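Local atomic coordinates of heme-binding protein A (Haemophilus parasuis 29755, PDB entry 3TPA), a protein that probably binds glutathione in the periplasm as the solute-binding component of a peptide-type ABC transport system, despite its name as a heme-binding protein. Residues Lys492-Phe497 against Tyr508-Lys513; Arg399-Glu404 against Thr435-Trp440; Lys84-Thr89 against Lys167-Gln172; Ala450-Ile455 against Lys463-Ala468. The protein carries 1 engineered substitution. All coordinates share one frame; numbering follows the deposited sequence. Where two conformers were deposited one is given.

Contact 1 (Lys492-Phe497 against Tyr508-Lys513); sequences KRVQGF and YGVSLK
R493 spreads its guanidinium over L512: the leucine methyl CD1 lies 3.6 Å from NH2, on one face and displaced toward the rim. The arginine CG lies between the backbone N and the carbonyl carbon (chi1 88°), and a further bend at chi3 (-92°) turns NE onward. K513 O lies at the edge of the same group, close to its plane.

V494 and L512 form a non-hydrogen-bonded antiparallel pair with their side chains on one face of the ribbon; V494 CG2 also meets V510 CG1 at 4.0 Å. Q495 and S511 make the neighbouring hydrogen-bonded pair, joined by Q495 N to S511 O at 2.7 Å and S511 N to Q495 O at 2.8 Å, both nearly straight. K513 N continues the ladder to R493 O at 2.8 Å. On the face of Q495 and S511, the K513 chain passes over Q495 CG and, bent at chi3 (-76°), brings CE to 3.3 Å from K492 O. A water bridges S511 OG and G509 O.

V510 CG2 reaches the edge of the F497 ring; the F497 side chain also touches V488 and L490 of strand 478-491. The chemistry is therefore divided: backbone bonds fix the register, aliphatic groups fill one face, and the charge of R493 is probably balanced largely by D242, with which NH1 forms a salt bridge.

Contact 2 (Arg399-Glu404 against Thr435-Trp440); sequences RTREGE and TNYSRW
R401 and Y437 mark the closest backbone approach, with CA atoms 5.7 Å apart, where the last turn of helix 393-401 meets an irregular segment. The helix ends in a Schellman motif: G403 has positive phi (85°), and the bonds E404 N to R399 O and G403 N to T400 O run back into the final turn.

T400 places CG2 over one face of the Y437 ring, 3.6 Å from its centroid and 17° off the normal, a CH-pi contact. That methyl is anti to the backbone N, while OG1 bonds to F396 O and Y410 OH. In the conformer given, R401 CG lies 3.9 Å from Y437 CE1.

R439 sends NH2 to R401 O at 2.7 Å. The donor lies in the carbonyl plane on a lone pair, although the N-H...O angle is only 136° and the oxygen is tilted from the guanidinium plane. A water that accepts from R439 NE also lies at T400 O and Y437 O. R401 O is thus met directly and T400 O through water.

Y437 also packs edge-to-face with Y410 of strand 407-413. The arrangement is a Schellman-terminated helix C-terminus whose R401 carbonyl accepts a bond from R439 of the loop before helix 443-453.

Contact 3 (Lys84-Thr89 against Lys167-Gln172); sequences KTFSPT and KEYADQ
F86 lies over Y169, whose CB sits 3.8 Å from the phenyl centroid and only 9° off its normal, a CH-pi contact above the ring centre. The opposite face of F86 meets P88 N, displaced toward the rim. The two aromatic rings are inclined at 43°, an oblique pair, with F86 CG 3.4 Å from Y169 CD1. E168 CG and Q172 OE1 come in at the edge of the phenyl ring, near its plane.

Q172, extended beyond CG, gives NE2 to T85 O at 2.8 Å, the donor standing 36° above the carbonyl plane. E168 accepts T89 OG1 at OE2 (2.7 Å) through its syn lone pair and T89 N at OE1 (3.1 Å) from above the carboxylate plane. Gripped at both oxygens, the carboxylate is restrained in rotation; the E168 and T89 side chains cross at about a right angle. A water bridges S87 N and Q172 OE1.

Y169 OH bonds to Q185 O, and its side chain touches T181 and L182 of helix 181-184. Helix 167-175 therefore lies between the loop after strand 69-74 on its E168/Q172 side and helix 94-105, where A170 packs on F99.

Contact 4 (Ala450-Ile455 against Lys463-Ala468); sequences ASAAQI and KLYQQA. Engineered in segment 450-455: I455 (natural residue Thr). Unlike the reference sequence in segment 450-455: A453 (reference Val).
A452 is the small bump at the centre of this interface: its CB fits between L464 and Y465, consecutive residues of the facing helix. The fit is close, with A452 CB 3.2 Å from Y465 CZ and 3.9 Å from L464 CB. Over the tyrosine the methyl lies on one ring face, displaced toward the hydroxyl end; its 3.6 Å distance to the centroid and 27° departure from the normal describe a CH-pi contact.

L464 supplies the complementary projection. Chi1 of -72° sets its CG beside the backbone N, and chi2 near 171° carries CD1 to 3.8 Å from A452 CA, with S451 CB also near.

Y465 continues past the alanine, its OH 3.6 Å from A453 N, and receives a weak hydrogen bond from R461, which also bonds to A452 O. No direct hydrogen bond links the two segments.

L464 also touches L448 of helix 443-453, and one turn on A468 packs on the same leucine, while Y465 touches L423 of helix 420-427. The short connection between 443-453 and 458-475 makes this a helical hairpin, whose A452 and L464 CA atoms lie 6.0 Å apart where the alanine methyl faces L464 and Y465.

Overall arrangement
From the N terminus, contact 3 comes first, bridging 77 residues to bring the loop after strand 69-74 against helix 167-175. Contact 2 next closes a 30-residue excursion through strand 407-413 and helix 420-427, joining the end of helix 393-401 to the loop before helix 443-453. Contact 4 joins the consecutive helices 443-453 and 458-475, its segments just seven residues apart. Contact 1 closes a ten-residue loop, pairing short strands 494-495 and 511-512 beyond strand 478-491. All four follow in series; none nests or crosses. Contacts 2 and 4 approach within about 6 Å at their nearest atoms, whereas contacts 2 and 3 lie on opposite sides of the chain's centre.

Contact 1 (Lys492-Phe497 against Tyr508-Lys513)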
loop_
_atom_site.group_PDB
_atom_site.type_symbol
_atom_site.label_atom_id
_atom_site.label_comp_id
_atom_site.label_asym_id
_atom_site.label_seq_id
_atom_site.Cartn_x
_atom_site.Cartn_y
_atom_site.Cartn_z
ATOM N N LYS A 492 -19.220 -3.386 18.444
ATOM C CA LYS A 492 -19.299 -2.189 19.280
ATOM C C LYS A 492 -18.428 -2.272 20.532
ATOM O O LYS A 492 -18.093 -1.249 21.125
ATOM C CB LYS A 492 -20.760 -1.922 19.672
ATOM C CG LYS A 492 -21.005 -0.594 20.385
ATOM C CD LYS A 492 -22.473 -0.428 20.790
ATOM C CE LYS A 492 -22.680 -0.716 22.272
ATOM N NZ LYS A 492 -24.092 -0.526 22.713
ATOM N N ARG A 493 -18.081 -3.490 20.941
ATOM C CA ARG A 493 -17.298 -3.704 22.169
ATOM C C ARG A 493 -15.829 -3.299 22.052
ATOM O O ARG A 493 -15.182 -3.021 23.057
ATOM C CB ARG A 493 -17.388 -5.165 22.645
ATOM C CG ARG A 493 -16.341 -6.112 22.059
ATOM C CD ARG A 493 -16.611 -7.608 22.361
ATOM N NE ARG A 493 -15.965 -8.098 23.580
ATOM C CZ ARG A 493 -15.221 -9.204 23.664
ATOM N NH1 ARG A 493 -14.996 -9.963 22.597
ATOM N NH2 ARG A 493 -14.687 -9.555 24.826
ATOM N N VAL A 494 -15.287 -3.279 20.838
ATOM C CA VAL A 494 -13.851 -3.023 20.688
ATOM C C VAL A 494 -13.543 -1.531 20.645
ATOM O O VAL A 494 -14.149 -0.783 19.886
ATOM C CB VAL A 494 -13.203 -3.808 19.503
ATOM C CG1 VAL A 494 -14.219 -4.718 18.793
ATOM C CG2 VAL A 494 -12.467 -2.876 18.535
ATOM N N GLN A 495 -12.605 -1.111 21.486
ATOM C CA GLN A 495 -12.272 0.297 21.662
ATOM C C GLN A 495 -10.793 0.558 21.398
ATOM O O GLN A 495 -9.943 -0.243 21.766
ATOM C CB GLN A 495 -12.574 0.728 23.103
ATOM C CG GLN A 495 -14.045 0.838 23.443
ATOM C CD GLN A 495 -14.616 2.186 23.062
ATOM O OE1 GLN A 495 -15.332 2.311 22.070
ATOM N NE2 GLN A 495 -14.294 3.211 23.850
ATOM N N GLY A 496 -10.495 1.688 20.773
ATOM C CA GLY A 496 -9.122 2.140 20.624
ATOM C C GLY A 496 -8.453 1.645 19.361
ATOM O O GLY A 496 -7.238 1.810 19.178
ATOM N N PHE A 497 -9.239 1.024 18.487
ATOM C CA PHE A 497 -8.715 0.589 17.198
ATOM C C PHE A 497 -8.638 1.798 16.297
ATOM O O PHE A 497 -9.595 2.553 16.201
ATOM C CB PHE A 497 -9.623 -0.454 16.545
ATOM C CG PHE A 497 -9.099 -0.974 15.225
ATOM C CD1 PHE A 497 -8.319 -2.115 15.179
ATOM C CD2 PHE A 497 -9.373 -0.307 14.034
ATOM C CE1 PHE A 497 -7.826 -2.597 13.978
ATOM C CE2 PHE A 497 -8.893 -0.792 12.826
ATOM C CZ PHE A 497 -8.106 -1.942 12.800
ATOM N N TYR A 508 -2.657 -4.003 19.127
ATOM C CA TYR A 508 -2.050 -3.334 20.274
ATOM C C TYR A 508 -2.781 -2.023 20.502
ATOM O O TYR A 508 -3.150 -1.350 19.551
ATOM C CB TYR A 508 -0.562 -3.051 20.043
ATOM C CG TYR A 508 0.101 -2.456 21.270
ATOM C CD1 TYR A 508 0.360 -3.248 22.396
ATOM C CD2 TYR A 508 0.436 -1.108 21.321
ATOM C CE1 TYR A 508 0.957 -2.713 23.526
ATOM C CE2 TYR A 508 1.030 -0.563 22.446
ATOM C CZ TYR A 508 1.286 -1.374 23.545
ATOM O OH TYR A 508 1.876 -0.838 24.661
ATOM N N GLY A 509 -2.987 -1.649 21.757
ATOM C CA GLY A 509 -3.719 -0.425 22.047
ATOM C C GLY A 509 -5.235 -0.599 22.008
ATOM O O GLY A 509 -5.980 0.310 22.366
ATOM N N VAL A 510 -5.696 -1.768 21.577
ATOM C CA VAL A 510 -7.134 -2.044 21.516
ATOM C C VAL A 510 -7.630 -2.721 22.801
ATOM O O VAL A 510 -6.929 -3.544 23.401
ATOM C CB VAL A 510 -7.499 -2.918 20.296
ATOM C CG1 VAL A 510 -8.971 -3.323 20.333
ATOM C CG2 VAL A 510 -7.181 -2.194 18.995
ATOM N N SER A 511 -8.850 -2.373 23.207
ATOM C CA SER A 511 -9.458 -2.933 24.410
ATOM C C SER A 511 -10.898 -3.375 24.159
ATOM O O SER A 511 -11.514 -2.954 23.179
ATOM C CB SER A 511 -9.404 -1.924 25.562
ATOM O OG SER A 511 -10.034 -0.709 25.210
ATOM N N LEU A 512 -11.419 -4.204 25.064
ATOM C CA LEU A 512 -12.739 -4.815 24.934
ATOM C C LEU A 512 -13.714 -4.462 26.080
ATOM O O LEU A 512 -13.435 -4.725 27.250
ATOM C CB LEU A 512 -12.587 -6.341 24.849
ATOM C CG LEU A 512 -11.693 -6.894 23.732
ATOM C CD1 LEU A 512 -11.350 -8.344 23.987
ATOM C CD2 LEU A 512 -12.346 -6.736 22.364
ATOM N N LYS A 513 -14.861 -3.884 25.729
ATOM C CA LYS A 513 -15.894 -3.533 26.707
ATOM C C LYS A 513 -16.666 -4.759 27.177
ATOM O O LYS A 513 -16.477 -5.864 26.657
ATOM C CB LYS A 513 -16.882 -2.512 26.127
ATOM C CG LYS A 513 -16.331 -1.101 25.995
ATOM C CD LYS A 513 -17.449 -0.097 25.713
ATOM C CE LYS A 513 -17.937 -0.168 24.270
ATOM N NZ LYS A 513 -19.233 0.548 24.080
HETATM O O HOH W 1 -8.226 1.195 24.222
#

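Contact 2 (Arg399-Glu404 against Thr435-Trp440)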
loop_
_atom_site.group_PDB
_atom_site.type_symbol
_atom_site.label_atom_id
_atom_site.label_comp_id
_atom_site.label_asym_id
_atom_site.label_seq_id
_atom_site.Cartn_x
_atom_site.Cartn_y
_atom_site.Cartn_z
ATOM N N ARG A 399 1.118 -5.332 -23.318
ATOM C CA ARG A 399 0.907 -4.452 -24.466
ATOM C C ARG A 399 0.556 -3.032 -24.060
ATOM O O ARG A 399 0.621 -2.117 -24.870
ATOM C CB ARG A 399 -0.157 -5.011 -25.401
ATOM C CG ARG A 399 0.203 -6.361 -25.965
ATOM C CD ARG A 399 -0.909 -6.881 -26.827
ATOM N NE ARG A 399 -0.730 -8.298 -27.091
ATOM C CZ ARG A 399 -1.498 -8.999 -27.914
ATOM N NH1 ARG A 399 -2.491 -8.404 -28.553
ATOM N NH2 ARG A 399 -1.264 -10.286 -28.098
ATOM N N THR A 400 0.163 -2.849 -22.808
ATOM C CA THR A 400 -0.035 -1.505 -22.298
ATOM C C THR A 400 1.338 -0.871 -22.062
ATOM O O THR A 400 1.603 0.237 -22.536
ATOM C CB THR A 400 -0.882 -1.487 -21.012
ATOM O OG1 THR A 400 -2.242 -1.795 -21.331
ATOM C CG2 THR A 400 -0.842 -0.111 -20.367
ATOM N N ARG A 401 2.207 -1.583 -21.335
ATOM C CA ARG A 401 3.559 -1.101 -21.082
ATOM C C ARG A 401 4.272 -0.758 -22.393
ATOM O O ARG A 401 5.004 0.224 -22.474
ATOM C CB ARG A 401 4.357 -2.136 -20.274
ATOM C CG ARG A 401 3.782 -2.392 -18.881
ATOM C CD ARG A 401 4.678 -3.296 -18.037
ATOM N NE ARG A 401 4.649 -4.693 -18.468
ATOM C CZ ARG A 401 3.999 -5.666 -17.831
ATOM N NH1 ARG A 401 3.315 -5.411 -16.726
ATOM N NH2 ARG A 401 4.037 -6.907 -18.294
ATOM N N GLU A 402 4.038 -1.560 -23.424
ATOM C CA GLU A 402 4.691 -1.338 -24.715
ATOM C C GLU A 402 4.055 -0.260 -25.583
ATOM O O GLU A 402 4.568 0.054 -26.650
ATOM C CB GLU A 402 4.776 -2.651 -25.489
ATOM C CG GLU A 402 5.708 -3.656 -24.838
ATOM C CD GLU A 402 5.567 -5.027 -25.438
ATOM O OE1 GLU A 402 4.650 -5.208 -26.265
ATOM O OE2 GLU A 402 6.363 -5.917 -25.073
ATOM N N GLY A 403 2.937 0.308 -25.142
ATOM C CA GLY A 403 2.339 1.420 -25.873
ATOM C C GLY A 403 1.409 1.057 -27.018
ATOM O O GLY A 403 1.153 1.875 -27.898
ATOM N N GLU A 404 0.887 -0.164 -27.014
ATOM C CA GLU A 404 -0.125 -0.552 -27.999
ATOM C C GLU A 404 -1.524 0.011 -27.729
ATOM O O GLU A 404 -2.307 0.205 -28.658
ATOM C CB GLU A 404 -0.237 -2.071 -28.096
ATOM C CG GLU A 404 0.912 -2.745 -28.815
ATOM C CD GLU A 404 0.609 -4.197 -29.115
ATOM O OE1 GLU A 404 -0.429 -4.471 -29.764
ATOM O OE2 GLU A 404 1.400 -5.061 -28.684
ATOM N N THR A 435 5.832 1.425 -15.765
ATOM C CA THR A 435 4.648 1.786 -14.989
ATOM C C THR A 435 4.028 3.109 -15.444
ATOM O O THR A 435 2.925 3.449 -15.034
ATOM C CB THR A 435 4.957 1.828 -13.491
ATOM O OG1 THR A 435 6.159 2.587 -13.285
ATOM C CG2 THR A 435 5.162 0.403 -12.961
ATOM N N ASN A 436 4.737 3.846 -16.294
ATOM C CA ASN A 436 4.228 5.106 -16.830
ATOM C C ASN A 436 3.539 4.731 -18.119
ATOM O O ASN A 436 4.130 4.774 -19.208
ATOM C CB ASN A 436 5.379 6.124 -17.025
ATOM C CG ASN A 436 4.936 7.428 -17.696
ATOM O OD1 ASN A 436 3.839 7.520 -18.236
ATOM N ND2 ASN A 436 5.822 8.442 -17.685
ATOM N N TYR A 437 2.285 4.306 -17.979
ATOM C CA TYR A 437 1.499 3.781 -19.092
ATOM C C TYR A 437 1.235 4.864 -20.135
ATOM O O TYR A 437 1.345 4.616 -21.333
ATOM C CB TYR A 437 0.168 3.258 -18.586
ATOM C CG TYR A 437 0.247 1.990 -17.766
ATOM C CD1 TYR A 437 1.416 1.255 -17.690
ATOM C CD2 TYR A 437 -0.870 1.511 -17.098
ATOM C CE1 TYR A 437 1.479 0.089 -16.959
ATOM C CE2 TYR A 437 -0.819 0.345 -16.367
ATOM C CZ TYR A 437 0.359 -0.366 -16.304
ATOM O OH TYR A 437 0.401 -1.533 -15.572
ATOM N N SER A 438 0.901 6.066 -19.668
ATOM C CA SER A 438 0.591 7.178 -20.577
ATOM C C SER A 438 1.780 7.630 -21.442
ATOM O O SER A 438 1.584 8.236 -22.494
ATOM C CB SER A 438 0.037 8.383 -19.794
ATOM O OG SER A 438 1.069 9.047 -19.085
ATOM N N ARG A 439 2.999 7.348 -20.992
ATOM C CA ARG A 439 4.219 7.746 -21.720
ATOM C C ARG A 439 4.469 9.240 -21.685
ATOM O O ARG A 439 5.311 9.753 -22.420
ATOM C CB ARG A 439 4.194 7.286 -23.183
ATOM C CG ARG A 439 3.875 5.805 -23.377
ATOM C CD ARG A 439 4.794 5.215 -24.471
ATOM N NE ARG A 439 4.948 3.786 -24.279
ATOM C CZ ARG A 439 6.001 3.088 -24.654
ATOM N NH1 ARG A 439 7.021 3.677 -25.255
ATOM N NH2 ARG A 439 6.020 1.795 -24.419
ATOM N N TRP A 440 3.740 9.946 -20.832
ATOM C CA TRP A 440 3.912 11.392 -20.735
ATOM C C TRP A 440 5.169 11.738 -19.949
ATOM O O TRP A 440 5.519 11.055 -18.982
ATOM C CB TRP A 440 2.700 12.034 -20.063
ATOM C CG TRP A 440 2.837 13.526 -19.842
ATOM C CD1 TRP A 440 2.692 14.519 -20.778
ATOM C CD2 TRP A 440 3.115 14.186 -18.603
ATOM N NE1 TRP A 440 2.895 15.757 -20.192
ATOM C CE2 TRP A 440 3.139 15.574 -18.858
ATOM C CE3 TRP A 440 3.344 13.738 -17.298
ATOM C CZ2 TRP A 440 3.390 16.508 -17.864
ATOM C CZ3 TRP A 440 3.606 14.679 -16.306
ATOM C CH2 TRP A 440 3.638 16.043 -16.603
HETATM O O HOH W 2 2.935 2.763 -22.354
HETATM O O HOH W 3 5.334 2.621 -20.489
HETATM O O HOH W 4 2.679 -3.034 -15.328
#

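Contact 3 (Lys84-Thr89 against Lys167-Gln172)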
loop_
_atom_site.group_PDB
_atom_site.type_symbol
_atom_site.label_atom_id
_atom_site.label_comp_id
_atom_site.label_asym_id
_atom_site.label_seq_id
_atom_site.Cartn_x
_atom_site.Cartn_y
_atom_site.Cartn_z
ATOM N N LYS A 84 9.103 -23.027 23.153
ATOM C CA LYS A 84 9.671 -24.229 23.774
ATOM C C LYS A 84 10.966 -24.664 23.102
ATOM O O LYS A 84 11.708 -25.472 23.642
ATOM C CB LYS A 84 8.657 -25.380 23.823
ATOM C CG LYS A 84 7.967 -25.714 22.503
ATOM C CD LYS A 84 7.107 -26.973 22.659
ATOM C CE LYS A 84 6.412 -27.368 21.359
ATOM N NZ LYS A 84 5.187 -26.566 21.103
ATOM N N THR A 85 11.225 -24.107 21.924
ATOM C CA THR A 85 12.423 -24.410 21.144
ATOM C C THR A 85 13.533 -23.374 21.347
ATOM O O THR A 85 14.702 -23.659 21.109
ATOM C CB THR A 85 12.085 -24.455 19.636
ATOM O OG1 THR A 85 11.102 -25.467 19.389
ATOM C CG2 THR A 85 13.320 -24.734 18.802
ATOM N N PHE A 86 13.160 -22.172 21.784
ATOM C CA PHE A 86 14.102 -21.064 21.845
ATOM C C PHE A 86 13.909 -20.120 23.032
ATOM O O PHE A 86 12.799 -19.677 23.322
ATOM C CB PHE A 86 14.028 -20.258 20.550
ATOM C CG PHE A 86 14.777 -18.964 20.604
ATOM C CD1 PHE A 86 16.160 -18.944 20.498
ATOM C CD2 PHE A 86 14.100 -17.764 20.751
ATOM C CE1 PHE A 86 16.869 -17.736 20.549
ATOM C CE2 PHE A 86 14.784 -16.547 20.802
ATOM C CZ PHE A 86 16.174 -16.531 20.703
ATOM N N SER A 87 15.004 -19.814 23.713
ATOM C CA SER A 87 14.992 -18.782 24.740
ATOM C C SER A 87 16.187 -17.850 24.537
ATOM O O SER A 87 17.330 -18.290 24.589
ATOM C CB SER A 87 15.038 -19.403 26.131
ATOM O OG SER A 87 14.462 -18.529 27.087
ATOM N N PRO A 88 15.928 -16.552 24.319
ATOM C CA PRO A 88 17.050 -15.656 24.025
ATOM C C PRO A 88 17.912 -15.423 25.261
ATOM O O PRO A 88 17.412 -15.486 26.392
ATOM C CB PRO A 88 16.357 -14.360 23.611
ATOM C CG PRO A 88 15.099 -14.365 24.411
ATOM C CD PRO A 88 14.663 -15.817 24.485
ATOM N N THR A 89 19.197 -15.150 25.044
ATOM C CA THR A 89 20.107 -14.871 26.148
ATOM C C THR A 89 20.575 -13.423 26.158
ATOM O O THR A 89 21.218 -12.987 27.109
ATOM C CB THR A 89 21.320 -15.808 26.124
ATOM O OG1 THR A 89 22.105 -15.551 24.958
ATOM C CG2 THR A 89 20.864 -17.260 26.112
ATOM N N LYS A 167 18.538 -12.921 15.214
ATOM C CA LYS A 167 19.647 -13.687 14.662
ATOM C C LYS A 167 20.028 -14.831 15.595
ATOM O O LYS A 167 20.451 -15.885 15.142
ATOM C CB LYS A 167 20.860 -12.792 14.372
ATOM C CG LYS A 167 22.039 -13.551 13.747
ATOM C CD LYS A 167 23.236 -12.623 13.540
ATOM C CE LYS A 167 24.305 -13.260 12.652
ATOM N NZ LYS A 167 24.919 -14.480 13.222
ATOM N N GLU A 168 19.873 -14.636 16.900
ATOM C CA GLU A 168 20.201 -15.711 17.840
ATOM C C GLU A 168 19.345 -16.946 17.533
ATOM O O GLU A 168 19.843 -18.075 17.425
ATOM C CB GLU A 168 20.021 -15.251 19.292
ATOM C CG GLU A 168 20.369 -16.317 20.320
ATOM C CD GLU A 168 20.564 -15.757 21.719
ATOM O OE1 GLU A 168 20.001 -14.684 22.041
ATOM O OE2 GLU A 168 21.291 -16.399 22.505
ATOM N N TYR A 169 18.047 -16.717 17.371
ATOM C CA TYR A 169 17.105 -17.758 16.983
ATOM C C TYR A 169 17.488 -18.337 15.626
ATOM O O TYR A 169 17.540 -19.552 15.454
ATOM C CB TYR A 169 15.724 -17.119 16.911
ATOM C CG TYR A 169 14.522 -18.012 16.656
ATOM C CD1 TYR A 169 14.396 -19.266 17.247
ATOM C CD2 TYR A 169 13.480 -17.554 15.848
ATOM C CE1 TYR A 169 13.245 -20.063 17.015
ATOM C CE2 TYR A 169 12.346 -18.319 15.623
ATOM C CZ TYR A 169 12.233 -19.572 16.201
ATOM O OH TYR A 169 11.092 -20.311 15.952
ATOM N N ALA A 170 17.766 -17.465 14.660
ATOM C CA ALA A 170 18.163 -17.919 13.324
ATOM C C ALA A 170 19.471 -18.736 13.365
ATOM O O ALA A 170 19.594 -19.772 12.704
ATOM C CB ALA A 170 18.301 -16.739 12.382
ATOM N N ASP A 171 20.443 -18.276 14.145
ATOM C CA ASP A 171 21.679 -19.036 14.301
ATOM C C ASP A 171 21.376 -20.420 14.859
ATOM O O ASP A 171 21.867 -21.425 14.339
ATOM C CB ASP A 171 22.690 -18.307 15.201
ATOM C CG ASP A 171 23.322 -17.104 14.523
ATOM O OD1 ASP A 171 23.204 -16.994 13.294
ATOM O OD2 ASP A 171 23.941 -16.273 15.219
ATOM N N GLN A 172 20.564 -20.469 15.916
ATOM C CA GLN A 172 20.240 -21.742 16.558
ATOM C C GLN A 172 19.595 -22.711 15.586
ATOM O O GLN A 172 19.970 -23.882 15.530
ATOM C CB GLN A 172 19.307 -21.559 17.764
ATOM C CG GLN A 172 18.971 -22.875 18.449
ATOM C CD GLN A 172 17.886 -22.751 19.507
ATOM O OE1 GLN A 172 18.095 -22.154 20.562
ATOM N NE2 GLN A 172 16.720 -23.327 19.230
HETATM O O HOH W 5 17.305 -21.715 23.179
HETATM O O HOH W 6 19.581 -18.527 23.188
#

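Contact 4 (Ala450-Ile455 against Lys463-Ala468)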
loop_
_atom_site.group_PDB
_atom_site.type_symbol
_atom_site.label_atom_id
_atom_site.label_comp_id
_atom_site.label_asym_id
_atom_site.label_seq_id
_atom_site.Cartn_x
_atom_site.Cartn_y
_atom_site.Cartn_z
ATOM N N ALA A 450 12.589 14.838 -8.899
ATOM C CA ALA A 450 13.922 14.496 -8.425
ATOM C C ALA A 450 14.313 15.355 -7.205
ATOM O O ALA A 450 14.793 14.846 -6.195
ATOM C CB ALA A 450 14.934 14.614 -9.568
ATOM N N SER A 451 14.092 16.660 -7.299
ATOM C CA SER A 451 14.361 17.559 -6.178
ATOM C C SER A 451 13.579 17.159 -4.947
ATOM O O SER A 451 14.121 17.125 -3.851
ATOM C CB SER A 451 14.025 19.008 -6.553
ATOM O OG SER A 451 14.945 19.491 -7.526
ATOM N N ALA A 452 12.296 16.863 -5.128
ATOM C CA ALA A 452 11.421 16.543 -4.006
ATOM C C ALA A 452 11.799 15.233 -3.332
ATOM O O ALA A 452 11.710 15.116 -2.121
ATOM C CB ALA A 452 9.957 16.511 -4.455
ATOM N N ALA A 453 12.203 14.246 -4.119
ATOM C CA ALA A 453 12.678 12.965 -3.579
ATOM C C ALA A 453 13.996 13.045 -2.829
ATOM O O ALA A 453 14.382 12.102 -2.129
ATOM C CB ALA A 453 12.811 11.954 -4.699
ATOM N N GLN A 454 14.713 14.147 -3.018
ATOM C CA GLN A 454 16.064 14.302 -2.474
ATOM C C GLN A 454 16.177 15.432 -1.458
ATOM O O GLN A 454 17.268 15.764 -1.007
ATOM C CB GLN A 454 17.089 14.449 -3.626
ATOM C CG GLN A 454 17.215 13.078 -4.335
ATOM C CD GLN A 454 17.562 13.135 -5.814
ATOM O OE1 GLN A 454 16.771 12.696 -6.669
ATOM N NE2 GLN A 454 18.750 13.618 -6.122
ATOM N N ILE A 455 15.029 16.006 -1.108
ATOM C CA ILE A 455 14.939 17.052 -0.093
ATOM C C ILE A 455 14.237 16.477 1.125
ATOM O O ILE A 455 13.248 15.774 0.980
ATOM C CB ILE A 455 14.081 18.230 -0.568
ATOM C CG1 ILE A 455 14.567 18.741 -1.911
ATOM C CG2 ILE A 455 14.076 19.335 0.462
ATOM C CD1 ILE A 455 16.026 18.841 -2.003
ATOM N N LYS A 463 5.322 21.660 -1.216
ATOM C CA LYS A 463 5.192 22.699 -2.227
ATOM C C LYS A 463 5.725 22.219 -3.573
ATOM O O LYS A 463 5.151 22.500 -4.619
ATOM C CB LYS A 463 5.908 23.977 -1.796
ATOM C CG LYS A 463 5.281 24.651 -0.579
ATOM C CD LYS A 463 5.818 26.072 -0.403
ATOM C CE LYS A 463 5.420 26.674 0.939
ATOM N NZ LYS A 463 6.216 26.111 2.066
ATOM N N LEU A 464 6.825 21.484 -3.548
ATOM C CA LEU A 464 7.376 20.954 -4.787
ATOM C C LEU A 464 6.368 19.999 -5.436
ATOM O O LEU A 464 6.129 20.069 -6.642
ATOM C CB LEU A 464 8.723 20.258 -4.536
ATOM C CG LEU A 464 9.932 21.149 -4.203
ATOM C CD1 LEU A 464 11.109 20.292 -3.773
ATOM C CD2 LEU A 464 10.334 22.051 -5.382
ATOM N N TYR A 465 5.764 19.126 -4.629
ATOM C CA TYR A 465 4.777 18.188 -5.161
ATOM C C TYR A 465 3.549 18.904 -5.691
ATOM O O TYR A 465 3.009 18.537 -6.739
ATOM C CB TYR A 465 4.421 17.076 -4.149
ATOM C CG TYR A 465 5.560 16.097 -3.987
ATOM C CD1 TYR A 465 6.062 15.421 -5.088
ATOM C CD2 TYR A 465 6.165 15.882 -2.755
ATOM C CE1 TYR A 465 7.109 14.545 -4.975
ATOM C CE2 TYR A 465 7.221 14.987 -2.624
ATOM C CZ TYR A 465 7.686 14.326 -3.743
ATOM O OH TYR A 465 8.742 13.451 -3.652
ATOM N N GLN A 466 3.120 19.953 -4.997
ATOM C CA GLN A 466 1.959 20.690 -5.485
ATOM C C GLN A 466 2.244 21.294 -6.855
ATOM O O GLN A 466 1.370 21.326 -7.723
ATOM C CB GLN A 466 1.525 21.766 -4.498
ATOM C CG GLN A 466 0.799 21.208 -3.282
ATOM C CD GLN A 466 0.166 22.291 -2.432
ATOM O OE1 GLN A 466 0.605 23.442 -2.449
ATOM N NE2 GLN A 466 -0.878 21.933 -1.692
ATOM N N GLN A 467 3.475 21.776 -7.029
ATOM C CA GLN A 467 3.897 22.341 -8.286
ATOM C C GLN A 467 3.941 21.295 -9.382
ATOM O O GLN A 467 3.479 21.553 -10.499
ATOM C CB GLN A 467 5.272 22.999 -8.158
ATOM C CG GLN A 467 5.263 24.283 -7.369
ATOM C CD GLN A 467 6.604 24.980 -7.373
ATOM O OE1 GLN A 467 7.552 24.536 -8.019
ATOM N NE2 GLN A 467 6.683 26.092 -6.659
ATOM N N ALA A 468 4.515 20.133 -9.078
ATOM C CA ALA A 468 4.552 19.021 -10.045
ATOM C C ALA A 468 3.155 18.574 -10.464
ATOM O O ALA A 468 2.896 18.330 -11.641
ATOM C CB ALA A 468 5.313 17.831 -9.466
#